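Local coordinates for protein putative mandelate racemase (Bordetella bronchiseptica, PDB 3OZY) that is of unknown function but belongs to the enolase superfamily, binds magnesium and m-xylarate, and probably acts on acid sugars, at residues V102-M107 / L256-A261; A113-K118 / Y127-G132; T285-I290 / L316-A321; N307-V312 / F328-T333. All coordinates share one frame; numbering follows the deposited sequence.

Contact 1 of 4, residues V102-M107 / L256-A261; sequences VGIAAM and LYTRNA
Ile104 of helix 102-122 lies against the ring of Tyr257, in the loop leading to helix 258-267. The two side chains point at each other's segment and run antiparallel, flank to flank. Ile104 CB sits 3.7 Å from Tyr257 CD1, and the CG2 branch is close behind, 3.8 Å from the same carbon. The approach to the ring is oblique. The CG2 methyl stands anti to the backbone N of Ile104, which brings it to the ring and to Tyr257 CB. The other branch runs on to a second neighbour: Ile104 CD1 meets Thr258 CG2 at 4.1 Å, with the two side chains nearly perpendicular. The ring reaches along the helix as far as Ala105, with Tyr257 CE1 4.3 Å from Ala105 N. Its hydroxyl is held by a hydrogen bond to the hydroxyl of Tyr56. The second subunit also closes in here, with its His99 packing on Tyr257. All the touching residues are buried, and no hydrogen bond crosses the contact. The pairing joins a helix of the N-terminal domain to a loop after strand 249-252 of the barrel, the domain interface characteristic of the enolase superfamily.

Contact 2 of 4, residues A113-K118 / Y127-G132; sequences ALWDLK and YQLLGG
Leu129 and Trp115 bury the most surface here, and they meet through one methyl and one ring rim. Leu129 CD1 comes to the edge of the indole, near its plane, 4.1 Å from Trp115 CZ3. The same methyl also touches the aliphatic part of Lys118, with Leu129 CD1 4.1 Å from Lys118 CG. Both touches are tentative, since they belong to one of two conformers of Leu129. The lysine chain then bends at its last two torsions and carries NZ off to the carbonyl O of Ala79. Leu129 is the last residue of helix 126-129 and Leu130 the first after it. The helix ends in a Schellman motif with Gly131 as its C-prime residue. In it Gly132 N bonds to Tyr127 O at 2.9 Å, and a weak bond joins Gly131 N to Gln128 O. Leu130 reaches the indole as well. Leu130 CD2 is 4.0 Å from Trp115 CZ3, oblique to the ring. Trp115 CG stands anti to its own carbonyl carbon (chi1 -83°), and the six-membered ring extends to the two leucines. The ring nitrogen, Trp115 NE1, is hydrogen-bonded to Thr285 OG1 of helix 284-296. On its other flank Leu130 packs on Leu318 and Ala321 of helix 309-321.

Contact 3 of 4, residues T285-I290 / L316-A321; sequences TEALAI and LHLVAA
Leu318 of helix 309-321 lays its CD2 methyl on Ala287 of helix 284-296. Leu318 CD2 and Ala287 CB are 3.7 Å apart, the closest approach between the two segments. Both residues point their side chains at the opposite helix. The methyl also lies near the backbone, with Leu318 CD2 4.1 Å from Leu288 N. Leu288 adds the second touch. It leaves its helix alongside the contact, and its CD2 bends across, so that Leu288 CD2 comes to 4.0 Å from Leu318 CG. The two leucine side chains stand roughly at right angles. Leu318 therefore meets one helix with two parts: CD2 lies on Ala287 and also against the side chain of Leu288, while CG faces the CD2 methyl of Leu288. The torsions explain this. CG of Leu318 stands anti to the carbonyl carbon (chi1 -82°). CD2 continues the chain anti to CA and reaches Ala287 that way, while CD1 takes the 60° position. The contact is wholly apolar and modest in area, and its nearest CA atoms, those of Leu288 and Leu318, are 7.3 Å apart. On the barrel side of helix 309-321, Leu316, Val319 and Ala320 pack on Val139 of strand 139-146. The two helices follow one another in the chain, with the short strand 300-301 between them. Such side-by-side packing of successive outer helices is characteristic of the beta-alpha barrel of this superfamily.

Contact 4 of 4, residues N307-V312 / F328-T333; sequences NDIITV and FEWDIT
The indole of Trp330 carries Val312 CG1 over one face, and the ring of Phe328 has the Val312 carbonyl O and Trp330 CE3 at its edge, in its plane. Both rings stand on strand 328-331 of the beta-alpha barrel, and Val312 is on helix 309-321, the helix that precedes this strand. Val312 CG1 lies 4.1 Å from the centroid of the six-membered ring of Trp330 and 28° off its normal, a CH-pi contact. The nearest ring atom, Trp330 CZ3, is 3.6 Å from that methyl. CG1 reaches both rings because it stands anti to the backbone N (chi1 167°). It is 3.9 Å from Phe328 CE2. Phe328 CZ approaches Val312 O at 3.4 Å. Ile309 CD1 comes to Trp330 CZ2 obliquely. At the start of the helix Asp308 is the N-cap. Its OD1 takes the N-H of Thr311 from above the carboxylate plane, with a weaker bond from Ile310 N. Asn307 ND2 gives a nearly straight bond, 166° at the hydrogen, to the other oxygen, Asp308 OD2. Asp331 forms an Asx turn, with Thr333 N bound to OD1 and Thr333 OG1 on the syn lone pair of the same oxygen. Its OD2 has a salt bridge to Arg33. A water links the segments: it donates to Asp331 OD2 at 2.9 Å and takes a weak bond from Asn307 N.

How the contacts relate
Contact 3 touches each of the other three. Arg259 of contact 1 makes a salt bridge to Glu286, with NH2 2.9 Å from OE1. Tyr127 N of contact 2 lies 3.0 Å from His317 ND1, a probable hydrogen bond. Leu316 CB of contact 3 packs 3.6 Å from Phe328 CZ of contact 4, and both contacts use helix 309-321. Contacts 1 and 2 share helix 102-122 but do not touch, and their centres are 20 Å apart. Magnesium is bound in the barrel by Asp201, Glu227 and Glu254, the probable active site, and separately by His86 and His90. A bound magnesium ion lies about 10 Å from the Thr258 side chain, and one about 13 Å from that of Val312.

Contact 1 of 4, residues V102-M107 / L256-A261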
# COMPACT_ATOMS: atom_id res chain seq x y z
N VAL A 102 1.72 -3.67 -2.69
CA VAL A 102 2.40 -4.67 -3.51
C VAL A 102 3.93 -4.57 -3.40
O VAL A 102 4.63 -5.56 -3.59
CB VAL A 102 1.93 -4.56 -4.99
CG1 VAL A 102 2.30 -3.21 -5.59
CG2 VAL A 102 2.47 -5.72 -5.82
N GLY A 103 4.46 -3.38 -3.10
CA GLY A 103 5.89 -3.25 -2.89
C GLY A 103 6.37 -4.00 -1.65
O GLY A 103 7.48 -4.52 -1.62
N ILE A 104 5.52 -4.05 -0.63
CA ILE A 104 5.84 -4.83 0.57
C ILE A 104 5.82 -6.33 0.26
O ILE A 104 6.68 -7.08 0.74
CB ILE A 104 4.88 -4.48 1.74
CG1 ILE A 104 4.90 -2.97 2.05
CG2 ILE A 104 5.21 -5.32 2.97
CD1 ILE A 104 6.22 -2.47 2.67
N ALA A 105 4.86 -6.77 -0.56
CA ALA A 105 4.86 -8.16 -1.02
C ALA A 105 6.13 -8.45 -1.83
O ALA A 105 6.79 -9.47 -1.61
CB ALA A 105 3.60 -8.46 -1.84
N ALA A 106 6.49 -7.55 -2.73
CA ALA A 106 7.74 -7.69 -3.49
C ALA A 106 8.96 -7.85 -2.56
O ALA A 106 9.79 -8.74 -2.76
CB ALA A 106 7.93 -6.50 -4.45
N MET A 107 9.05 -6.99 -1.55
CA MET A 107 10.14 -7.08 -0.56
C MET A 107 10.14 -8.44 0.10
O MET A 107 11.19 -8.99 0.45
CB MET A 107 9.96 -6.06 0.57
CG MET A 107 10.33 -4.64 0.25
SD MET A 107 10.29 -3.67 1.76
CE MET A 107 11.67 -4.37 2.68
N LEU A 256 -3.13 -7.14 5.19
CA LEU A 256 -2.50 -6.13 6.05
C LEU A 256 -1.00 -6.30 5.96
O LEU A 256 -0.50 -7.41 5.83
CB LEU A 256 -2.95 -6.32 7.50
CG LEU A 256 -4.43 -6.09 7.75
CD1 LEU A 256 -4.77 -6.55 9.16
CD2 LEU A 256 -4.78 -4.62 7.56
N TYR A 257 -0.27 -5.19 6.02
CA TYR A 257 1.15 -5.18 5.71
C TYR A 257 2.00 -4.60 6.84
O TYR A 257 1.69 -3.53 7.37
CB TYR A 257 1.40 -4.38 4.43
CG TYR A 257 0.78 -5.04 3.22
CD1 TYR A 257 1.52 -5.94 2.45
CD2 TYR A 257 -0.53 -4.77 2.83
CE1 TYR A 257 0.96 -6.56 1.34
CE2 TYR A 257 -1.10 -5.39 1.73
CZ TYR A 257 -0.35 -6.28 0.99
OH TYR A 257 -0.87 -6.92 -0.12
N THR A 258 3.09 -5.30 7.15
CA THR A 258 4.07 -4.95 8.18
C THR A 258 3.51 -5.08 9.59
O THR A 258 2.29 -5.13 9.81
CB THR A 258 4.69 -3.52 8.03
OG1 THR A 258 3.81 -2.54 8.59
CG2 THR A 258 5.04 -3.20 6.58
N ARG A 259 4.42 -5.09 10.55
CA ARG A 259 4.02 -5.15 11.95
C ARG A 259 3.19 -3.93 12.36
O ARG A 259 2.46 -3.98 13.35
CB ARG A 259 5.25 -5.26 12.85
CG ARG A 259 6.06 -3.99 12.97
CD ARG A 259 7.38 -4.29 13.65
NE ARG A 259 8.31 -4.99 12.76
CZ ARG A 259 9.49 -5.46 13.13
NH1 ARG A 259 9.89 -5.36 14.39
NH2 ARG A 259 10.27 -6.06 12.24
N ASN A 260 3.31 -2.83 11.61
CA ASN A 260 2.57 -1.62 11.96
C ASN A 260 1.06 -1.80 11.86
O ASN A 260 0.30 -1.29 12.69
CB ASN A 260 3.00 -0.46 11.05
CG ASN A 260 4.49 -0.24 11.09
OD1 ASN A 260 5.19 -0.41 10.08
ND2 ASN A 260 4.98 0.14 12.25
N ALA A 261 0.62 -2.55 10.85
CA ALA A 261 -0.81 -2.81 10.68
C ALA A 261 -1.34 -3.60 11.87
O ALA A 261 -2.39 -3.29 12.44
CB ALA A 261 -1.06 -3.58 9.39

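Contact 2 of 4, residues A113-K118 / Y127-G132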
# COMPACT_ATOMS: atom_id res chain seq x y z
N ALA A 113 13.99 -15.05 -0.32
CA ALA A 113 15.13 -15.53 -1.09
C ALA A 113 16.45 -15.35 -0.32
O ALA A 113 17.33 -16.21 -0.39
CB ALA A 113 15.20 -14.85 -2.46
N LEU A 114 16.58 -14.24 0.41
CA LEU A 114 17.78 -14.03 1.20
C LEU A 114 17.90 -15.06 2.32
O LEU A 114 18.99 -15.53 2.62
CB LEU A 114 17.82 -12.61 1.77
CG LEU A 114 17.98 -11.50 0.73
CD1 LEU A 114 17.91 -10.14 1.39
CD2 LEU A 114 19.31 -11.66 -0.02
N TRP A 115 16.78 -15.43 2.94
CA TRP A 115 16.79 -16.46 3.97
C TRP A 115 17.11 -17.83 3.38
O TRP A 115 17.83 -18.63 3.99
CB TRP A 115 15.47 -16.48 4.76
CG TRP A 115 15.42 -15.46 5.86
CD1 TRP A 115 14.82 -14.22 5.83
CD2 TRP A 115 16.00 -15.59 7.15
NE1 TRP A 115 15.00 -13.58 7.04
CE2 TRP A 115 15.71 -14.41 7.87
CE3 TRP A 115 16.73 -16.60 7.79
CZ2 TRP A 115 16.13 -14.21 9.19
CZ3 TRP A 115 17.14 -16.40 9.10
CH2 TRP A 115 16.84 -15.21 9.78
N ASP A 116 16.57 -18.11 2.20
CA ASP A 116 16.87 -19.36 1.52
C ASP A 116 18.36 -19.42 1.22
O ASP A 116 19.02 -20.42 1.47
CB ASP A 116 16.03 -19.47 0.24
CG ASP A 116 16.27 -20.77 -0.51
OD1 ASP A 116 16.20 -21.85 0.10
OD2 ASP A 116 16.52 -20.70 -1.73
N LEU A 117 18.90 -18.31 0.72
CA LEU A 117 20.31 -18.19 0.39
C LEU A 117 21.16 -18.43 1.64
O LEU A 117 22.11 -19.21 1.62
CB LEU A 117 20.58 -16.82 -0.21
CG LEU A 117 21.90 -16.58 -0.97
CD1 LEU A 117 21.76 -15.35 -1.85
CD2 LEU A 117 23.09 -16.45 -0.04
N LYS A 118 20.78 -17.78 2.74
CA LYS A 118 21.50 -17.95 4.00
C LYS A 118 21.51 -19.42 4.47
O LYS A 118 22.56 -19.96 4.83
CB LYS A 118 20.90 -17.04 5.08
CG LYS A 118 21.57 -17.15 6.45
CD LYS A 118 20.98 -16.12 7.43
CE LYS A 118 21.48 -14.70 7.16
NZ LYS A 118 22.82 -14.44 7.78
N TYR A 127 14.23 -23.42 9.49
CA TYR A 127 13.69 -23.57 10.84
C TYR A 127 14.80 -23.79 11.87
O TYR A 127 14.64 -23.42 13.03
CB TYR A 127 12.61 -24.66 10.94
CG TYR A 127 13.11 -26.08 10.82
CD1 TYR A 127 13.66 -26.73 11.92
CD2 TYR A 127 13.00 -26.79 9.63
CE1 TYR A 127 14.11 -28.04 11.83
CE2 TYR A 127 13.45 -28.10 9.52
CZ TYR A 127 14.01 -28.71 10.63
OH TYR A 127 14.45 -30.01 10.55
N GLN A 128 15.92 -24.38 11.47
CA GLN A 128 17.04 -24.55 12.41
C GLN A 128 17.69 -23.22 12.80
O GLN A 128 18.09 -23.03 13.94
CB GLN A 128 18.09 -25.52 11.87
CG GLN A 128 17.62 -26.97 11.80
CD GLN A 128 17.44 -27.62 13.17
OE1 GLN A 128 17.37 -26.95 14.20
NE2 GLN A 128 17.36 -28.94 13.17
N LEU A 129 17.78 -22.30 11.83
CA LEU A 129 18.32 -20.97 12.09
C LEU A 129 17.44 -20.20 13.06
O LEU A 129 17.93 -19.37 13.84
CB LEU A 129 18.44 -20.18 10.79
CG LEU A 129 19.13 -20.83 9.59
CD1 LEU A 129 19.14 -19.88 8.39
CD2 LEU A 129 20.53 -21.27 9.95
N LEU A 130 16.14 -20.46 13.01
CA LEU A 130 15.15 -19.76 13.82
C LEU A 130 14.99 -20.34 15.22
O LEU A 130 13.98 -20.11 15.88
CB LEU A 130 13.79 -19.78 13.12
CG LEU A 130 13.81 -19.24 11.69
CD1 LEU A 130 12.40 -19.32 11.10
CD2 LEU A 130 14.35 -17.82 11.64
N GLY A 131 15.98 -21.11 15.66
CA GLY A 131 15.93 -21.68 16.99
C GLY A 131 15.41 -23.11 17.03
O GLY A 131 15.19 -23.66 18.10
N GLY A 132 15.19 -23.70 15.86
CA GLY A 132 14.72 -25.07 15.78
C GLY A 132 13.22 -25.22 16.01
O GLY A 132 12.49 -24.24 16.19

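Contact 3 of 4, residues T285-I290 / L316-A321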
# COMPACT_ATOMS: atom_id res chain seq x y z
N THR A 285 11.69 -12.08 7.73
CA THR A 285 12.16 -11.13 8.73
C THR A 285 11.00 -10.43 9.45
O THR A 285 10.98 -10.33 10.68
CB THR A 285 13.08 -10.09 8.07
OG1 THR A 285 14.14 -10.77 7.40
CG2 THR A 285 13.65 -9.12 9.10
N GLU A 286 10.02 -10.00 8.67
CA GLU A 286 8.90 -9.26 9.24
C GLU A 286 7.89 -10.19 9.94
O GLU A 286 7.37 -9.87 11.01
CB GLU A 286 8.22 -8.42 8.16
CG GLU A 286 7.21 -7.40 8.69
CD GLU A 286 7.85 -6.25 9.46
OE1 GLU A 286 9.09 -6.20 9.60
OE2 GLU A 286 7.08 -5.40 9.95
N ALA A 287 7.62 -11.35 9.35
CA ALA A 287 6.71 -12.30 9.99
C ALA A 287 7.23 -12.76 11.35
O ALA A 287 6.44 -12.97 12.27
CB ALA A 287 6.46 -13.51 9.08
N LEU A 288 8.55 -12.92 11.48
CA LEU A 288 9.14 -13.27 12.77
C LEU A 288 8.76 -12.25 13.84
O LEU A 288 8.41 -12.61 14.97
CB LEU A 288 10.66 -13.35 12.67
CG LEU A 288 11.22 -14.58 11.98
CD1 LEU A 288 12.71 -14.38 11.75
CD2 LEU A 288 10.96 -15.83 12.82
N ALA A 289 8.85 -10.98 13.48
CA ALA A 289 8.55 -9.91 14.42
C ALA A 289 7.06 -9.90 14.75
O ALA A 289 6.67 -9.68 15.90
CB ALA A 289 8.97 -8.58 13.84
N ILE A 290 6.23 -10.13 13.75
CA ILE A 290 4.78 -10.13 13.95
C ILE A 290 4.36 -11.30 14.84
O ILE A 290 3.53 -11.14 15.74
CB ILE A 290 4.03 -10.11 12.61
CG1 ILE A 290 4.31 -8.80 11.88
CG2 ILE A 290 2.53 -10.27 12.83
CD1 ILE A 290 3.91 -8.82 10.41
N LEU A 316 5.90 -22.31 6.66
CA LEU A 316 5.96 -23.54 7.45
C LEU A 316 7.22 -23.61 8.32
O LEU A 316 7.17 -24.11 9.44
CB LEU A 316 5.84 -24.76 6.54
CG LEU A 316 5.72 -26.09 7.26
CD1 LEU A 316 4.61 -26.05 8.31
CD2 LEU A 316 5.48 -27.19 6.24
N HIS A 317 8.35 -23.14 7.80
CA HIS A 317 9.56 -23.09 8.62
C HIS A 317 9.31 -22.27 9.88
O HIS A 317 9.70 -22.67 10.99
CB HIS A 317 10.74 -22.50 7.84
CG HIS A 317 11.37 -23.46 6.89
ND1 HIS A 317 12.35 -24.35 7.29
CD2 HIS A 317 11.15 -23.71 5.58
CE1 HIS A 317 12.71 -25.09 6.25
NE2 HIS A 317 11.99 -24.72 5.21
N LEU A 318 8.65 -21.13 9.72
CA LEU A 318 8.39 -20.26 10.86
C LEU A 318 7.37 -20.87 11.81
O LEU A 318 7.54 -20.84 13.02
CB LEU A 318 7.91 -18.89 10.41
CG LEU A 318 9.01 -17.92 9.99
CD1 LEU A 318 9.85 -18.46 8.83
CD2 LEU A 318 8.41 -16.57 9.64
N VAL A 319 6.30 -21.43 11.25
CA VAL A 319 5.26 -22.04 12.06
C VAL A 319 5.81 -23.21 12.87
O VAL A 319 5.51 -23.36 14.06
CB VAL A 319 4.06 -22.46 11.20
CG1 VAL A 319 3.10 -23.35 11.97
CG2 VAL A 319 3.36 -21.20 10.67
N ALA A 320 6.64 -24.04 12.24
CA ALA A 320 7.23 -25.17 12.94
C ALA A 320 8.06 -24.73 14.16
O ALA A 320 8.12 -25.43 15.17
CB ALA A 320 8.08 -25.99 11.99
N ALA A 321 8.69 -23.56 14.03
CA ALA A 321 9.57 -23.03 15.07
C ALA A 321 8.83 -22.23 16.15
O ALA A 321 9.41 -21.91 17.19
CB ALA A 321 10.65 -22.16 14.43

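Contact 4 of 4, residues N307-V312 / F328-T333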
# COMPACT_ATOMS: atom_id res chain seq x y z
N ASN A 307 -0.66 -19.29 -2.06
CA ASN A 307 -0.34 -18.90 -3.44
C ASN A 307 0.45 -19.98 -4.16
O ASN A 307 0.10 -20.35 -5.28
CB ASN A 307 0.42 -17.58 -3.55
CG ASN A 307 0.42 -17.05 -4.97
OD1 ASN A 307 -0.61 -16.57 -5.45
ND2 ASN A 307 1.55 -17.17 -5.67
N ASP A 308 1.52 -20.47 -3.55
CA ASP A 308 2.37 -21.46 -4.20
C ASP A 308 3.18 -22.22 -3.15
O ASP A 308 3.11 -21.90 -1.97
CB ASP A 308 3.29 -20.77 -5.22
CG ASP A 308 4.16 -19.70 -4.58
OD1 ASP A 308 5.05 -20.09 -3.80
OD2 ASP A 308 3.95 -18.50 -4.85
N ILE A 309 3.94 -23.22 -3.57
CA ILE A 309 4.62 -24.07 -2.60
C ILE A 309 5.74 -23.32 -1.86
O ILE A 309 6.11 -23.70 -0.76
CB ILE A 309 5.15 -25.37 -3.25
CG1 ILE A 309 5.45 -26.43 -2.18
CG2 ILE A 309 6.37 -25.08 -4.11
CD1 ILE A 309 4.23 -26.94 -1.45
N ILE A 310 6.28 -22.28 -2.48
CA ILE A 310 7.30 -21.48 -1.81
C ILE A 310 6.69 -20.66 -0.69
O ILE A 310 7.24 -20.61 0.41
CB ILE A 310 8.06 -20.58 -2.79
CG1 ILE A 310 8.72 -21.44 -3.86
CG2 ILE A 310 9.07 -19.70 -2.04
CD1 ILE A 310 9.69 -20.68 -4.73
N THR A 311 5.54 -20.04 -0.94
CA THR A 311 4.91 -19.28 0.13
C THR A 311 4.49 -20.22 1.26
O THR A 311 4.60 -19.87 2.44
CB THR A 311 3.72 -18.39 -0.35
OG1 THR A 311 2.62 -19.18 -0.82
CG2 THR A 311 4.15 -17.47 -1.49
N VAL A 312 4.03 -21.41 0.91
CA VAL A 312 3.73 -22.42 1.91
C VAL A 312 4.98 -22.81 2.72
O VAL A 312 4.97 -22.76 3.95
CB VAL A 312 3.06 -23.65 1.26
CG1 VAL A 312 3.02 -24.85 2.22
CG2 VAL A 312 1.66 -23.27 0.80
N PHE A 328 -2.36 -24.55 10.24
CA PHE A 328 -1.51 -24.20 9.12
C PHE A 328 -2.22 -24.33 7.79
O PHE A 328 -2.64 -25.42 7.40
CB PHE A 328 -0.24 -25.06 9.10
CG PHE A 328 0.72 -24.65 8.04
CD1 PHE A 328 1.47 -23.50 8.20
CD2 PHE A 328 0.83 -25.36 6.85
CE1 PHE A 328 2.34 -23.08 7.22
CE2 PHE A 328 1.70 -24.94 5.86
CZ PHE A 328 2.46 -23.80 6.05
N GLU A 329 -2.34 -23.21 7.07
CA GLU A 329 -3.10 -23.18 5.82
C GLU A 329 -2.44 -24.00 4.71
O GLU A 329 -1.27 -23.79 4.38
CB GLU A 329 -3.29 -21.73 5.35
CG GLU A 329 -4.12 -21.64 4.08
CD GLU A 329 -4.55 -20.22 3.74
OE1 GLU A 329 -3.78 -19.26 4.00
OE2 GLU A 329 -5.65 -20.06 3.18
N TRP A 330 -3.20 -24.93 4.13
CA TRP A 330 -2.72 -25.73 3.01
C TRP A 330 -3.71 -25.70 1.85
O TRP A 330 -4.78 -26.30 1.92
CB TRP A 330 -2.42 -27.18 3.43
CG TRP A 330 -1.58 -27.85 2.39
CD1 TRP A 330 -1.99 -28.31 1.17
CD2 TRP A 330 -0.17 -28.09 2.45
NE1 TRP A 330 -0.92 -28.81 0.46
CE2 TRP A 330 0.21 -28.70 1.23
CE3 TRP A 330 0.82 -27.86 3.42
CZ2 TRP A 330 1.53 -29.07 0.95
CZ3 TRP A 330 2.12 -28.23 3.15
CH2 TRP A 330 2.46 -28.83 1.92
N ASP A 331 -3.33 -25.02 0.78
CA ASP A 331 -4.12 -24.89 -0.45
C ASP A 331 -4.40 -26.26 -1.06
O ASP A 331 -3.46 -26.95 -1.49
CB ASP A 331 -3.29 -24.05 -1.44
CG ASP A 331 -3.96 -23.77 -2.78
OD1 ASP A 331 -5.04 -24.33 -3.09
OD2 ASP A 331 -3.37 -22.97 -3.54
N ILE A 332 -5.68 -26.64 -1.11
CA ILE A 332 -6.08 -27.93 -1.71
C ILE A 332 -6.80 -27.76 -3.05
O ILE A 332 -7.32 -28.73 -3.61
CB ILE A 332 -6.91 -28.83 -0.75
CG1 ILE A 332 -8.12 -28.09 -0.13
CG2 ILE A 332 -6.00 -29.37 0.35
CD1 ILE A 332 -9.11 -27.49 -1.10
N THR A 333 -6.84 -26.53 -3.55
CA THR A 333 -7.48 -26.27 -4.84
C THR A 333 -6.53 -26.66 -5.98
O THR A 333 -5.36 -26.97 -5.75
CB THR A 333 -7.91 -24.78 -4.99
OG1 THR A 333 -6.75 -23.95 -5.15
CG2 THR A 333 -8.68 -24.33 -3.76
O HOH W 1 -0.97 -22.15 -2.12